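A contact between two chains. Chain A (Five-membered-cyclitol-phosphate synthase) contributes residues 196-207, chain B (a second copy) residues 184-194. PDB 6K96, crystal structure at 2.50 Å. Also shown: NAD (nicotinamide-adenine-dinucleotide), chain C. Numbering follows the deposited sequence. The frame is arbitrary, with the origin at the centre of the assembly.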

# COMPACT_ATOMS: atom_id res chain seq x y z
N ALA A 196 -0.10 16.60 -8.54
CA ALA A 196 -0.76 17.31 -7.42
C ALA A 196 0.10 17.08 -6.17
O ALA A 196 0.33 18.05 -5.42
CB ALA A 196 -2.18 16.84 -7.27
N LEU A 197 0.56 15.84 -5.97
CA LEU A 197 1.33 15.46 -4.76
C LEU A 197 2.71 16.11 -4.84
O LEU A 197 3.20 16.58 -3.79
CB LEU A 197 1.46 13.93 -4.67
CG LEU A 197 0.16 13.16 -4.45
CD1 LEU A 197 0.46 11.66 -4.31
CD2 LEU A 197 -0.60 13.66 -3.26
N LEU A 198 3.33 16.16 -6.02
CA LEU A 198 4.69 16.77 -6.15
C LEU A 198 4.55 18.27 -5.95
O LEU A 198 5.45 18.86 -5.32
CB LEU A 198 5.31 16.44 -7.50
CG LEU A 198 5.90 15.04 -7.62
CD1 LEU A 198 6.14 14.72 -9.09
CD2 LEU A 198 7.18 14.98 -6.86
N GLY A 199 3.41 18.83 -6.39
CA GLY A 199 3.03 20.25 -6.24
C GLY A 199 3.00 20.63 -4.77
O GLY A 199 3.55 21.67 -4.40
N LEU A 200 2.37 19.77 -3.96
CA LEU A 200 2.25 19.88 -2.50
C LEU A 200 3.64 19.95 -1.89
O LEU A 200 3.84 20.88 -1.08
CB LEU A 200 1.46 18.70 -1.95
CG LEU A 200 0.37 19.13 -0.97
CD1 LEU A 200 -0.76 19.84 -1.73
CD2 LEU A 200 -0.15 17.95 -0.18
N LEU A 201 4.55 19.05 -2.27
CA LEU A 201 5.89 19.00 -1.65
C LEU A 201 6.66 20.30 -1.85
O LEU A 201 7.32 20.75 -0.85
CB LEU A 201 6.66 17.76 -2.10
CG LEU A 201 6.55 16.62 -1.09
CD1 LEU A 201 5.13 16.08 -1.04
CD2 LEU A 201 7.52 15.51 -1.38
N SER A 202 6.58 20.92 -3.03
CA SER A 202 7.43 22.09 -3.33
C SER A 202 6.72 23.39 -2.93
O SER A 202 7.43 24.32 -2.50
CB SER A 202 7.79 22.07 -4.77
OG SER A 202 6.58 21.95 -5.45
N GLU A 203 5.39 23.47 -3.04
CA GLU A 203 4.53 24.54 -2.45
C GLU A 203 4.94 24.72 -0.97
O GLU A 203 5.19 25.85 -0.60
CB GLU A 203 3.03 24.21 -2.63
CG GLU A 203 2.05 25.40 -2.62
CD GLU A 203 1.59 26.07 -1.28
OE1 GLU A 203 1.62 27.37 -1.20
OE2 GLU A 203 1.14 25.36 -0.31
N ARG A 204 5.10 23.65 -0.18
CA ARG A 204 5.36 23.76 1.29
C ARG A 204 6.87 23.77 1.54
O ARG A 204 7.27 24.00 2.70
CB ARG A 204 4.69 22.65 2.13
CG ARG A 204 3.34 22.15 1.64
CD ARG A 204 2.02 22.50 2.27
NE ARG A 204 2.16 22.60 3.72
CZ ARG A 204 1.30 23.24 4.53
NH1 ARG A 204 0.17 23.77 4.05
NH2 ARG A 204 1.56 23.34 5.84
N GLY A 205 7.69 23.56 0.52
CA GLY A 205 9.14 23.77 0.72
C GLY A 205 9.84 22.50 1.13
O GLY A 205 10.98 22.57 1.47
N LEU A 206 9.24 21.35 0.91
CA LEU A 206 9.95 20.05 1.04
C LEU A 206 10.83 19.83 -0.20
O LEU A 206 10.49 20.37 -1.26
CB LEU A 206 8.94 18.92 1.27
CG LEU A 206 8.28 19.01 2.64
CD1 LEU A 206 7.03 19.84 2.58
CD2 LEU A 206 7.99 17.67 3.24
N SER A 207 11.97 19.17 -0.02
CA SER A 207 12.86 18.78 -1.15
C SER A 207 12.45 17.40 -1.69
O SER A 207 12.11 16.52 -0.86
CB SER A 207 14.29 18.82 -0.71
OG SER A 207 14.63 20.14 -0.37
PA NAD C . 6.42 16.97 23.93
O1A NAD C . 5.24 16.38 24.60
O2A NAD C . 7.60 16.12 23.61
O5B NAD C . 7.02 18.22 24.73
C5B NAD C . 6.30 18.88 25.74
C4B NAD C . 7.28 19.42 26.74
O4B NAD C . 6.60 20.37 27.62
C3B NAD C . 7.92 18.38 27.67
O3B NAD C . 9.28 18.69 27.94
C2B NAD C . 7.09 18.55 28.94
O2B NAD C . 7.82 18.11 30.05
C1B NAD C . 7.01 20.06 28.95
N9A NAD C . 6.09 20.65 29.93
C8A NAD C . 4.90 20.15 30.42
N7A NAD C . 4.28 21.00 31.20
C5A NAD C . 5.10 22.12 31.21
C6A NAD C . 5.02 23.35 31.88
N6A NAD C . 3.99 23.67 32.63
N1A NAD C . 6.00 24.27 31.68
C2A NAD C . 7.01 23.94 30.85
N3A NAD C . 7.20 22.80 30.18
C4A NAD C . 6.20 21.92 30.41
O3 NAD C . 5.77 17.74 22.73
PN NAD C . 6.23 18.22 21.30
O1N NAD C . 7.31 19.24 21.44
O2N NAD C . 6.45 17.03 20.40
O5D NAD C . 4.86 18.92 20.97
C5D NAD C . 4.69 20.24 21.41
C4D NAD C . 3.34 20.73 20.99
O4D NAD C . 3.29 20.92 19.55
C3D NAD C . 2.18 19.79 21.32
O3D NAD C . 1.16 20.57 21.93
C2D NAD C . 1.73 19.31 19.95
O2D NAD C . 0.38 18.89 19.99
C1D NAD C . 1.96 20.59 19.14
N1N NAD C . 1.93 20.43 17.63
C2N NAD C . 2.85 19.63 17.10
C3N NAD C . 2.75 19.18 15.80
C7N NAD C . 4.00 18.43 15.47
O7N NAD C . 4.67 17.91 16.35
N7N NAD C . 4.36 18.44 14.21
C4N NAD C . 1.67 19.56 14.99
C5N NAD C . 0.83 20.55 15.44
C6N NAD C . 0.97 21.02 16.76
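Chain B (184-194) LASHLGTSVVH

The contact is anchored by a reciprocal exchange between Arg A204 and His B187, in which each side chain bonds to the backbone carbonyl of the other residue. Arg A204 NE donates to His B187 O at 2.8 Å with a nearly straight N-H...O angle of 162°, and the acceptor lies at the edge of the guanidinium, near its plane. In return, His B187 NE2 donates to Arg A204 O, also at 2.8 Å, though more bent at 135°; this carbonyl lies near the plane of the imidazole, at its edge. Two weak bonds supplement the pair: Arg A204 NH2 reaches Ser B186 O at 3.1 Å and His B187 O at 3.4 Å. The guanidinium thus bonds to two successive carbonyls, Ser B186 O and His B187 O, where the extended backbone turns at His B187; Ala B185 O lies nearby, 4.2 Å from Arg A204 NH2, and Arg A204 NH1 comes within 3.9 Å of Val B192 CG2.

Chain B runs through this site as a loop. Ala B185 and Ser B186 are extended (phi/psi -86/118 and -49/141), His B187 turns to helical angles (-44/-55), and Leu B188 is extended again (-142/93). Gly B189 then occupies the N-cap position of the helix that starts at Thr B190, with Gly B189 O accepting from Val B193 N at 3.3 Å. On chain A, helix 196-203 leads into Arg A204, and Gly A205 leaves helical conformation with positive phi (92/18). A CB at these angles would be jammed against Arg A204 O, the carbonyl that receives the imidazole. The turn is tied back to the helix by Leu A206 N, which donates to Leu A201 O at 2.7 Å.

Beyond the turn, Leu A206 covers the imidazole: its CD1 lies 4.0 Å from the centroid of the His B187 ring and 17° off the ring normal, a CH-pi contact over one face. The ring is therefore held by a polar contact at its edge and an apolar one over its face. Leu A206 also packs against Leu B188, with CD2 at 3.8 Å and CD1 at 3.9 Å from Leu B188 CB, which joins this region to the apolar patch.

Leu B188 continues that patch against the chain A helix, where its CD2 meets Leu A201 CD1 at 3.7 Å and its CD1 meets Leu A200 CD2 at 4.0 Å. Leu A200, whose CA-to-CB bond points toward chain B, also packs against the first turn of the partner helix: its CD2 is 3.7 Å from Val B192 O, 3.8 Å from Val B193 CA and 3.9 Å from Val B193 CG2. Farther out, Leu A197 CD2 touches Val B193 CG1 at 4.3 Å.

The two helices run in broadly opposing directions, at 139° between their N-to-C senses, and their axes approach no closer than 11.0 Å. Accordingly, the nearest CA pairs run in reverse order, Arg A204 CA to His B187 CA at 6.6 Å and Leu A197 CA to Val B193 CA at 7.4 Å. Together the two stretches bury 544 Å², counting both sides.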

# COMPACT_ATOMS: atom_id res chain seq x y z
N LEU B 184 0.21 25.09 15.13
CA LEU B 184 1.04 24.69 13.97
C LEU B 184 0.21 23.87 12.98
O LEU B 184 -0.46 22.95 13.37
CB LEU B 184 2.21 23.85 14.45
CG LEU B 184 3.21 24.54 15.36
CD1 LEU B 184 4.46 23.68 15.51
CD2 LEU B 184 3.57 25.93 14.87
N ALA B 185 0.29 24.22 11.72
CA ALA B 185 -0.05 23.32 10.58
C ALA B 185 1.21 22.52 10.25
O ALA B 185 2.18 23.11 10.00
CB ALA B 185 -0.54 24.17 9.43
N SER B 186 1.22 21.20 10.36
CA SER B 186 2.41 20.33 10.07
C SER B 186 3.01 20.71 8.72
O SER B 186 2.26 21.00 7.80
CB SER B 186 2.01 18.90 10.12
OG SER B 186 1.64 18.55 11.46
N HIS B 187 4.34 20.72 8.59
CA HIS B 187 5.07 21.06 7.35
C HIS B 187 4.37 20.37 6.18
O HIS B 187 3.97 21.05 5.15
CB HIS B 187 6.53 20.63 7.43
CG HIS B 187 7.40 21.35 6.46
ND1 HIS B 187 8.78 21.16 6.42
CD2 HIS B 187 7.11 22.28 5.52
CE1 HIS B 187 9.29 21.92 5.47
NE2 HIS B 187 8.30 22.64 4.93
N LEU B 188 4.23 19.06 6.31
CA LEU B 188 3.47 18.24 5.34
C LEU B 188 2.71 17.19 6.11
O LEU B 188 3.29 16.11 6.32
CB LEU B 188 4.38 17.53 4.35
CG LEU B 188 3.57 16.69 3.36
CD1 LEU B 188 2.83 17.65 2.44
CD2 LEU B 188 4.40 15.66 2.60
N GLY B 189 1.48 17.45 6.47
CA GLY B 189 0.75 16.53 7.34
C GLY B 189 -0.25 15.70 6.59
O GLY B 189 -0.56 16.00 5.37
N THR B 190 -0.82 14.76 7.33
CA THR B 190 -1.84 13.84 6.85
C THR B 190 -2.91 14.62 6.10
O THR B 190 -3.32 14.20 4.96
CB THR B 190 -2.43 13.09 8.03
OG1 THR B 190 -1.31 12.65 8.81
CG2 THR B 190 -3.32 11.96 7.58
N SER B 191 -3.35 15.67 6.75
CA SER B 191 -4.55 16.47 6.42
C SER B 191 -4.39 17.21 5.08
O SER B 191 -5.33 17.34 4.31
CB SER B 191 -4.74 17.50 7.55
OG SER B 191 -5.84 17.14 8.31
N VAL B 192 -3.24 17.82 4.91
CA VAL B 192 -3.00 18.63 3.72
C VAL B 192 -2.92 17.66 2.52
O VAL B 192 -3.47 18.02 1.46
CB VAL B 192 -1.75 19.51 3.90
CG1 VAL B 192 -0.48 18.67 3.96
CG2 VAL B 192 -1.67 20.52 2.77
N VAL B 193 -2.36 16.45 2.70
CA VAL B 193 -2.33 15.42 1.62
C VAL B 193 -3.75 14.96 1.38
O VAL B 193 -4.16 14.94 0.24
CB VAL B 193 -1.38 14.25 1.90
CG1 VAL B 193 -1.56 13.13 0.90
CG2 VAL B 193 0.07 14.69 1.91
N HIS B 194 -4.49 14.63 2.43
CA HIS B 194 -5.87 14.08 2.29
C HIS B 194 -6.70 15.09 1.51
O HIS B 194 -7.38 14.66 0.55
CB HIS B 194 -6.48 13.72 3.64
CG HIS B 194 -7.73 12.93 3.55
ND1 HIS B 194 -8.35 12.41 4.68
CD2 HIS B 194 -8.46 12.50 2.50
CE1 HIS B 194 -9.43 11.74 4.32
NE2 HIS B 194 -9.49 11.75 2.98